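Local coordinates for lectin-like protein (Entamoeba histolytica HM-1:IMSS-A, PDB 5ZBT) that is of unknown function but may bind D-mannose, as its legume lectin-like family does, this chain being that domain of an ERGIC-53-like membrane protein, at residues Val24-Leu28 with Ser29-Pro33; Leu139-Asp142 with Gly143-Ile146. All blocks are in the same frame, centred on the assembly; numbering follows the deposited sequence.

Interaction 1: Val24-Leu28 with Ser29-Pro33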
ATOM      1  N   VAL A  24     -12.908 -15.683  12.664  1.00 37.72           N
ATOM      2  CA  VAL A  24     -12.443 -15.545  11.286  1.00 47.79           C
ATOM      3  C   VAL A  24     -10.964 -15.895  11.196  1.00 43.55           C
ATOM      4  O   VAL A  24     -10.183 -15.600  12.109  1.00 39.48           O
ATOM      5  CB  VAL A  24     -12.684 -14.123  10.730  1.00 38.09           C
ATOM      6  N   VAL A  25     -10.588 -16.511  10.075  1.00 41.22           N
ATOM      7  CA  VAL A  25      -9.194 -16.798   9.744  1.00 43.69           C
ATOM      8  C   VAL A  25      -8.633 -15.582   9.010  1.00 37.75           C
ATOM      9  O   VAL A  25      -8.931 -15.364   7.835  1.00 38.48           O
ATOM     10  CB  VAL A  25      -9.069 -18.064   8.896  1.00 41.88           C
ATOM     11  CG1 VAL A  25      -7.595 -18.362   8.613  1.00 30.78           C
ATOM     12  CG2 VAL A  25      -9.778 -19.252   9.573  1.00 35.30           C
ATOM     13  N   ASP A  26      -7.796 -14.800   9.702  1.00 40.61           N
ATOM     14  CA  ASP A  26      -7.214 -13.558   9.182  1.00 26.61           C
ATOM     15  C   ASP A  26      -5.913 -13.881   8.445  1.00 26.47           C
ATOM     16  O   ASP A  26      -4.908 -14.238   9.068  1.00 25.56           O
ATOM     17  CB  ASP A  26      -6.974 -12.587  10.339  1.00 20.28           C
ATOM     18  CG  ASP A  26      -6.441 -11.231   9.900  1.00 22.57           C
ATOM     19  OD1 ASP A  26      -6.025 -11.074   8.732  1.00 23.90           O
ATOM     20  OD2 ASP A  26      -6.441 -10.309  10.750  1.00 16.30           O
ATOM     21  N   VAL A  27      -5.917 -13.733   7.123  1.00 22.49           N
ATOM     22  CA  VAL A  27      -4.743 -14.050   6.322  1.00 20.52           C
ATOM     23  C   VAL A  27      -4.087 -12.789   5.770  1.00 21.85           C
ATOM     24  O   VAL A  27      -3.367 -12.853   4.769  1.00 19.20           O
ATOM     25  CB  VAL A  27      -5.083 -15.026   5.185  1.00 26.74           C
ATOM     26  CG1 VAL A  27      -5.638 -16.338   5.742  1.00 20.15           C
ATOM     27  CG2 VAL A  27      -6.058 -14.376   4.225  1.00 19.77           C
ATOM     28  N   LEU A  28      -4.328 -11.642   6.403  1.00 19.98           N
ATOM     29  CA  LEU A  28      -3.776 -10.368   5.962  1.00 17.96           C
ATOM     30  C   LEU A  28      -2.944  -9.670   7.024  1.00 17.74           C
ATOM     31  O   LEU A  28      -1.922  -9.061   6.701  1.00 18.68           O
ATOM     32  CB  LEU A  28      -4.914  -9.421   5.524  1.00 15.47           C
ATOM     33  CG  LEU A  28      -5.893  -9.912   4.463  1.00 15.75           C
ATOM     34  CD1 LEU A  28      -6.947  -8.856   4.117  1.00  9.67           C
ATOM     35  CD2 LEU A  28      -5.145 -10.356   3.206  1.00 11.83           C
ATOM     36  N   SER A  29      -3.372  -9.718   8.280  1.00 17.79           N
ATOM     37  CA  SER A  29      -2.820  -8.846   9.300  1.00 18.38           C
ATOM     38  C   SER A  29      -1.444  -9.302   9.744  1.00 17.74           C
ATOM     39  O   SER A  29      -1.169 -10.501   9.822  1.00 19.48           O
ATOM     40  CB  SER A  29      -3.739  -8.797  10.516  1.00 18.56           C
ATOM     41  OG  SER A  29      -4.964  -8.187  10.182  1.00 18.21           O
ATOM     42  N   PHE A  30      -0.575  -8.331  10.024  1.00 16.43           N
ATOM     43  CA  PHE A  30       0.534  -8.537  10.946  1.00 15.20           C
ATOM     44  C   PHE A  30       0.604  -7.328  11.863  1.00 18.18           C
ATOM     45  O   PHE A  30       0.714  -6.187  11.399  1.00 19.95           O
ATOM     46  CB  PHE A  30       1.871  -8.785  10.239  1.00 18.05           C
ATOM     47  CG  PHE A  30       2.193  -7.826   9.128  1.00 15.72           C
ATOM     48  CD1 PHE A  30       1.751  -8.070   7.830  1.00 15.23           C
ATOM     49  CD2 PHE A  30       3.022  -6.739   9.358  1.00 15.12           C
ATOM     50  CE1 PHE A  30       2.079  -7.210   6.795  1.00 15.72           C
ATOM     51  CE2 PHE A  30       3.367  -5.872   8.330  1.00 13.94           C
ATOM     52  CZ  PHE A  30       2.890  -6.104   7.047  1.00 12.85           C
ATOM     53  N   ARG A  31       0.506  -7.583  13.154  1.00 21.56           N
ATOM     54  CA  ARG A  31       0.391  -6.560  14.176  1.00 27.87           C
ATOM     55  C   ARG A  31       1.674  -6.489  14.990  1.00 31.98           C
ATOM     56  O   ARG A  31       2.549  -7.354  14.894  1.00 28.87           O
ATOM     57  CB  ARG A  31      -0.816  -6.849  15.075  1.00 32.03           C
ATOM     58  CG  ARG A  31      -2.131  -6.915  14.295  1.00 31.04           C
ATOM     59  CD  ARG A  31      -3.314  -7.312  15.168  1.00 39.89           C
ATOM     60  NE  ARG A  31      -4.301  -8.065  14.393  1.00 52.81           N
ATOM     61  CZ  ARG A  31      -4.234  -9.378  14.169  1.00 48.42           C
ATOM     62  NH1 ARG A  31      -5.168  -9.982  13.440  1.00 31.56           N
ATOM     63  NH2 ARG A  31      -3.227 -10.088  14.673  1.00 45.62           N
ATOM     64  N   GLU A  32       1.775  -5.414  15.801  1.00 41.67           N
ATOM     65  CA  GLU A  32       2.885  -5.139  16.711  1.00 42.26           C
ATOM     66  C   GLU A  32       2.686  -5.892  18.021  1.00 47.14           C
ATOM     67  O   GLU A  32       1.604  -5.807  18.618  1.00 48.55           O
ATOM     68  CB  GLU A  32       2.999  -3.649  16.993  1.00 46.22           C
ATOM     69  CG  GLU A  32       3.433  -2.807  15.799  1.00 43.21           C
ATOM     70  CD  GLU A  32       4.088  -1.487  16.221  1.00 48.85           C
ATOM     71  OE1 GLU A  32       3.477  -0.407  16.000  1.00 50.31           O
ATOM     72  OE2 GLU A  32       5.212  -1.532  16.783  1.00 38.54           O
ATOM     73  N   PRO A  33       3.698  -6.632  18.504  1.00 51.12           N
ATOM     74  CA  PRO A  33       5.015  -6.750  17.865  1.00 47.96           C
ATOM     75  C   PRO A  33       5.028  -7.759  16.705  1.00 40.01           C
ATOM     76  O   PRO A  33       4.267  -8.732  16.732  1.00 37.49           O
ATOM     77  CB  PRO A  33       5.906  -7.227  19.014  1.00 47.95           C
ATOM     78  CG  PRO A  33       4.979  -8.076  19.853  1.00 48.49           C
ATOM     79  CD  PRO A  33       3.597  -7.455  19.726  1.00 49.30           C
TER
HETATM   80  O   HOH W   1      -2.744 -12.867  10.470  1.00 21.46           O
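Asp26 meets both Ser29 and Arg31 through one carboxylate, and the bend of the chain between Val24-Leu28 and Ser29-Pro33 is a worked example of how a single acidic side chain can organise a turn. Its CG lies anti to the backbone N (chi1 -177°), which carries the carboxylate forward along the chain, over the peptides that follow. Val27, between Asp26 and Leu28, points its side chain away from the turn, onto Tyr73 and Val75. Leu28 N, two residues on from the aspartate, reaches Asp26 OD1 at 2.9 Å, nearly in line with the C-O bond, and this defines an Asx turn; the Leu28 side chain leads off toward Val75 and Leu77. Ser29 N adds a second bond to Asp26 OD1 at 3.0 Å, coming from above the carboxylate plane but on the same face as the first donor.

OD2 is used differently. Ser29 OG donates to Asp26 OD2 at 2.6 Å through the syn lone pair, and is also hydrogen-bonded to the backbone N of Tyr229 on strand 220-231. The Arg31 and Asp26 side chains approach from opposite directions, and Arg31 NH1 forms a salt bridge to Asp26 OD2 of 3.0 Å, with the guanidinium turned 78° to the carboxylate. Ser29 CB lies 3.4 Å above one face of that guanidinium, near its rim. A water 2.9 Å from both Asp26 O and Ser29 O can donate to either, though more acceptors than its protons can serve lie within reach.

Four protein donors thus share two carboxylate oxygens: paired amides fix the rotation of the group from one end, while a hydroxyl and a cationic nitrogen hold the other. Such donors would be expected to stabilise ionised Asp26, and Ser29 ties the N-terminal segment to strand 220-231.

Interaction 2: Leu139-Asp142 with Gly143-Ile146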
ATOM      1  N   LEU A 139      -5.529   4.193  -8.657  1.00 18.15           N
ATOM      2  CA  LEU A 139      -5.473   3.873 -10.075  1.00 15.34           C
ATOM      3  C   LEU A 139      -6.147   2.525 -10.260  1.00 15.81           C
ATOM      4  O   LEU A 139      -5.567   1.495  -9.909  1.00 16.49           O
ATOM      5  CB  LEU A 139      -4.027   3.823 -10.554  1.00 13.97           C
ATOM      6  CG  LEU A 139      -3.797   4.072 -12.037  1.00 20.42           C
ATOM      7  CD1 LEU A 139      -4.573   5.274 -12.430  1.00 24.19           C
ATOM      8  CD2 LEU A 139      -2.339   4.330 -12.283  1.00 22.58           C
ATOM      9  N   LYS A 140      -7.364   2.523 -10.795  1.00 15.38           N
ATOM     10  CA  LYS A 140      -8.050   1.279 -11.125  1.00 15.47           C
ATOM     11  C   LYS A 140      -7.734   0.907 -12.566  1.00 15.25           C
ATOM     12  O   LYS A 140      -7.851   1.742 -13.467  1.00 17.76           O
ATOM     13  CB  LYS A 140      -9.562   1.392 -10.934  1.00 14.48           C
ATOM     14  CG  LYS A 140     -10.312   0.099 -11.204  1.00 14.33           C
ATOM     15  CD  LYS A 140     -11.706   0.143 -10.611  1.00 14.34           C
ATOM     16  CE  LYS A 140     -12.328  -1.251 -10.544  1.00 19.47           C
ATOM     17  NZ  LYS A 140     -12.746  -1.754 -11.901  1.00 16.32           N
ATOM     18  N   ASN A 141      -7.326  -0.339 -12.767  1.00 12.85           N
ATOM     19  CA  ASN A 141      -6.892  -0.853 -14.055  1.00 14.18           C
ATOM     20  C   ASN A 141      -7.728  -2.074 -14.421  1.00 16.56           C
ATOM     21  O   ASN A 141      -8.076  -2.887 -13.557  1.00 17.88           O
ATOM     22  CB  ASN A 141      -5.395  -1.217 -14.012  1.00 16.13           C
ATOM     23  CG  ASN A 141      -4.810  -1.509 -15.392  1.00 19.31           C
ATOM     24  OD1 ASN A 141      -5.525  -1.521 -16.409  1.00 14.69           O
ATOM     25  ND2 ASN A 141      -3.487  -1.729 -15.434  1.00 17.08           N
ATOM     26  N   ASP A 142      -8.055  -2.190 -15.704  1.00 19.81           N
ATOM     27  CA  ASP A 142      -8.829  -3.302 -16.241  1.00 22.99           C
ATOM     28  C   ASP A 142      -7.960  -4.216 -17.112  1.00 21.51           C
ATOM     29  O   ASP A 142      -8.400  -4.729 -18.139  1.00 22.33           O
ATOM     30  CB  ASP A 142     -10.027  -2.767 -17.027  1.00 26.75           C
ATOM     31  CG  ASP A 142     -11.039  -3.860 -17.382  1.00 42.48           C
ATOM     32  OD1 ASP A 142     -11.105  -4.877 -16.640  1.00 41.70           O
ATOM     33  OD2 ASP A 142     -11.752  -3.706 -18.411  1.00 44.14           O
ATOM     34  N   GLY A 143      -6.701  -4.412 -16.730  1.00 22.43           N
ATOM     35  CA  GLY A 143      -5.808  -5.246 -17.517  1.00 15.97           C
ATOM     36  C   GLY A 143      -5.147  -4.595 -18.722  1.00 23.31           C
ATOM     37  O   GLY A 143      -4.758  -5.297 -19.662  1.00 20.89           O
ATOM     38  N   VAL A 144      -4.975  -3.275 -18.724  1.00 21.75           N
ATOM     39  CA  VAL A 144      -4.320  -2.603 -19.838  1.00 23.27           C
ATOM     40  C   VAL A 144      -3.054  -1.915 -19.344  1.00 25.43           C
ATOM     41  O   VAL A 144      -2.822  -1.750 -18.144  1.00 20.51           O
ATOM     42  CB  VAL A 144      -5.242  -1.583 -20.540  1.00 27.50           C
ATOM     43  CG1 VAL A 144      -6.599  -2.206 -20.860  1.00 13.67           C
ATOM     44  CG2 VAL A 144      -5.398  -0.330 -19.674  1.00 17.25           C
ATOM     45  N   ASP A 145      -2.236  -1.496 -20.306  1.00 27.26           N
ATOM     46  CA  ASP A 145      -1.015  -0.745 -20.034  1.00 25.98           C
ATOM     47  C   ASP A 145      -1.424   0.688 -19.712  1.00 29.23           C
ATOM     48  O   ASP A 145      -1.573   1.532 -20.596  1.00 30.44           O
ATOM     49  CB  ASP A 145      -0.073  -0.816 -21.228  1.00 25.32           C
ATOM     50  CG  ASP A 145       1.318  -0.296 -20.916  1.00 31.29           C
ATOM     51  OD1 ASP A 145       1.500   0.419 -19.902  1.00 34.42           O
ATOM     52  OD2 ASP A 145       2.240  -0.613 -21.697  1.00 31.70           O
ATOM     53  N   ILE A 146      -1.603   0.972 -18.418  1.00 31.38           N
ATOM     54  CA  ILE A 146      -2.090   2.284 -17.994  1.00 24.38           C
ATOM     55  C   ILE A 146      -1.011   3.349 -18.026  1.00 29.95           C
ATOM     56  O   ILE A 146      -1.271   4.493 -17.633  1.00 40.05           O
ATOM     57  CB  ILE A 146      -2.725   2.232 -16.586  1.00 26.05           C
ATOM     58  CG1 ILE A 146      -1.822   1.508 -15.587  1.00 18.22           C
ATOM     59  CG2 ILE A 146      -4.085   1.554 -16.646  1.00 20.55           C
ATOM     60  CD1 ILE A 146      -0.885   2.376 -14.871  1.00 17.99           C
TER
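Asn141 turns its carboxamide toward the backbone of Val144, using both ends of the amide, a compact illustration of how a side chain can brace the backbone of the loop just after a β-strand. The loop opened here joins strand 135-142 to its neighbour 153-158, the outermost strand within the chain at one edge of a sheet of the legume lectin-like fold. With CG anti to its own N (chi1 -169°) and the amide scarcely twisted about chi2 (-4°), the group projects into the bend after strand 135-142. Val144 N donates to Asn141 OD1 at 3.0 Å, tilted moderately from the carbonyl plane. In return Asn141 ND2 donates to Val144 O at 2.8 Å, lying in the plane of that carbonyl and close to the plane of its own amide.

Gly143 carries the chain round the bend with positive phi, a conformation in which a CB would press against the carbonyl oxygen of Asp142. Beyond it, Val144 brings CG2 to 3.5 Å from Asn141 OD1. Ile146 lies obliquely against the Asn141 amide: CG2 touches Asn141 CG at 3.4 Å, while CG1 passes close to ND2. Its first torsion sets CG1 between N and the carbonyl carbon (chi1 49°), and from there CD1 extends to meet Leu139 CD2 tip to tip at 3.6 Å. Leu139 also packs on Pro151 and Tyr154, and Asn141 on Tyr119.

The buried amide therefore has its oxygen and nitrogen engaged by one residue, Val144, in a two-bond ring that fixes which end of the carboxamide is which; Ile146 packs against the amide, and its CD1 links that packing to Leu139.

In the fold
Interactions 1 and 2 follow one another in sequence within a single legume lectin-like domain, on opposite sides of its centre, with their own centres 29 Å apart and nearest atoms about 17 Å apart. The first lies in the N-terminal loop before helix 36-42, against strand 220-231 of one seven-stranded antiparallel sheet. The second is at the end of strand 135-142, in the other seven-stranded sheet, where the chain leaves for the loop leading to strand 153-158. Each shapes a turn of the β-sandwich by side chain to backbone bonds, an aspartate in one and an asparagine in the other. They do not touch: one fastens the N-terminal loop onto one sheet, the other shapes the loop leaving a strand of the other.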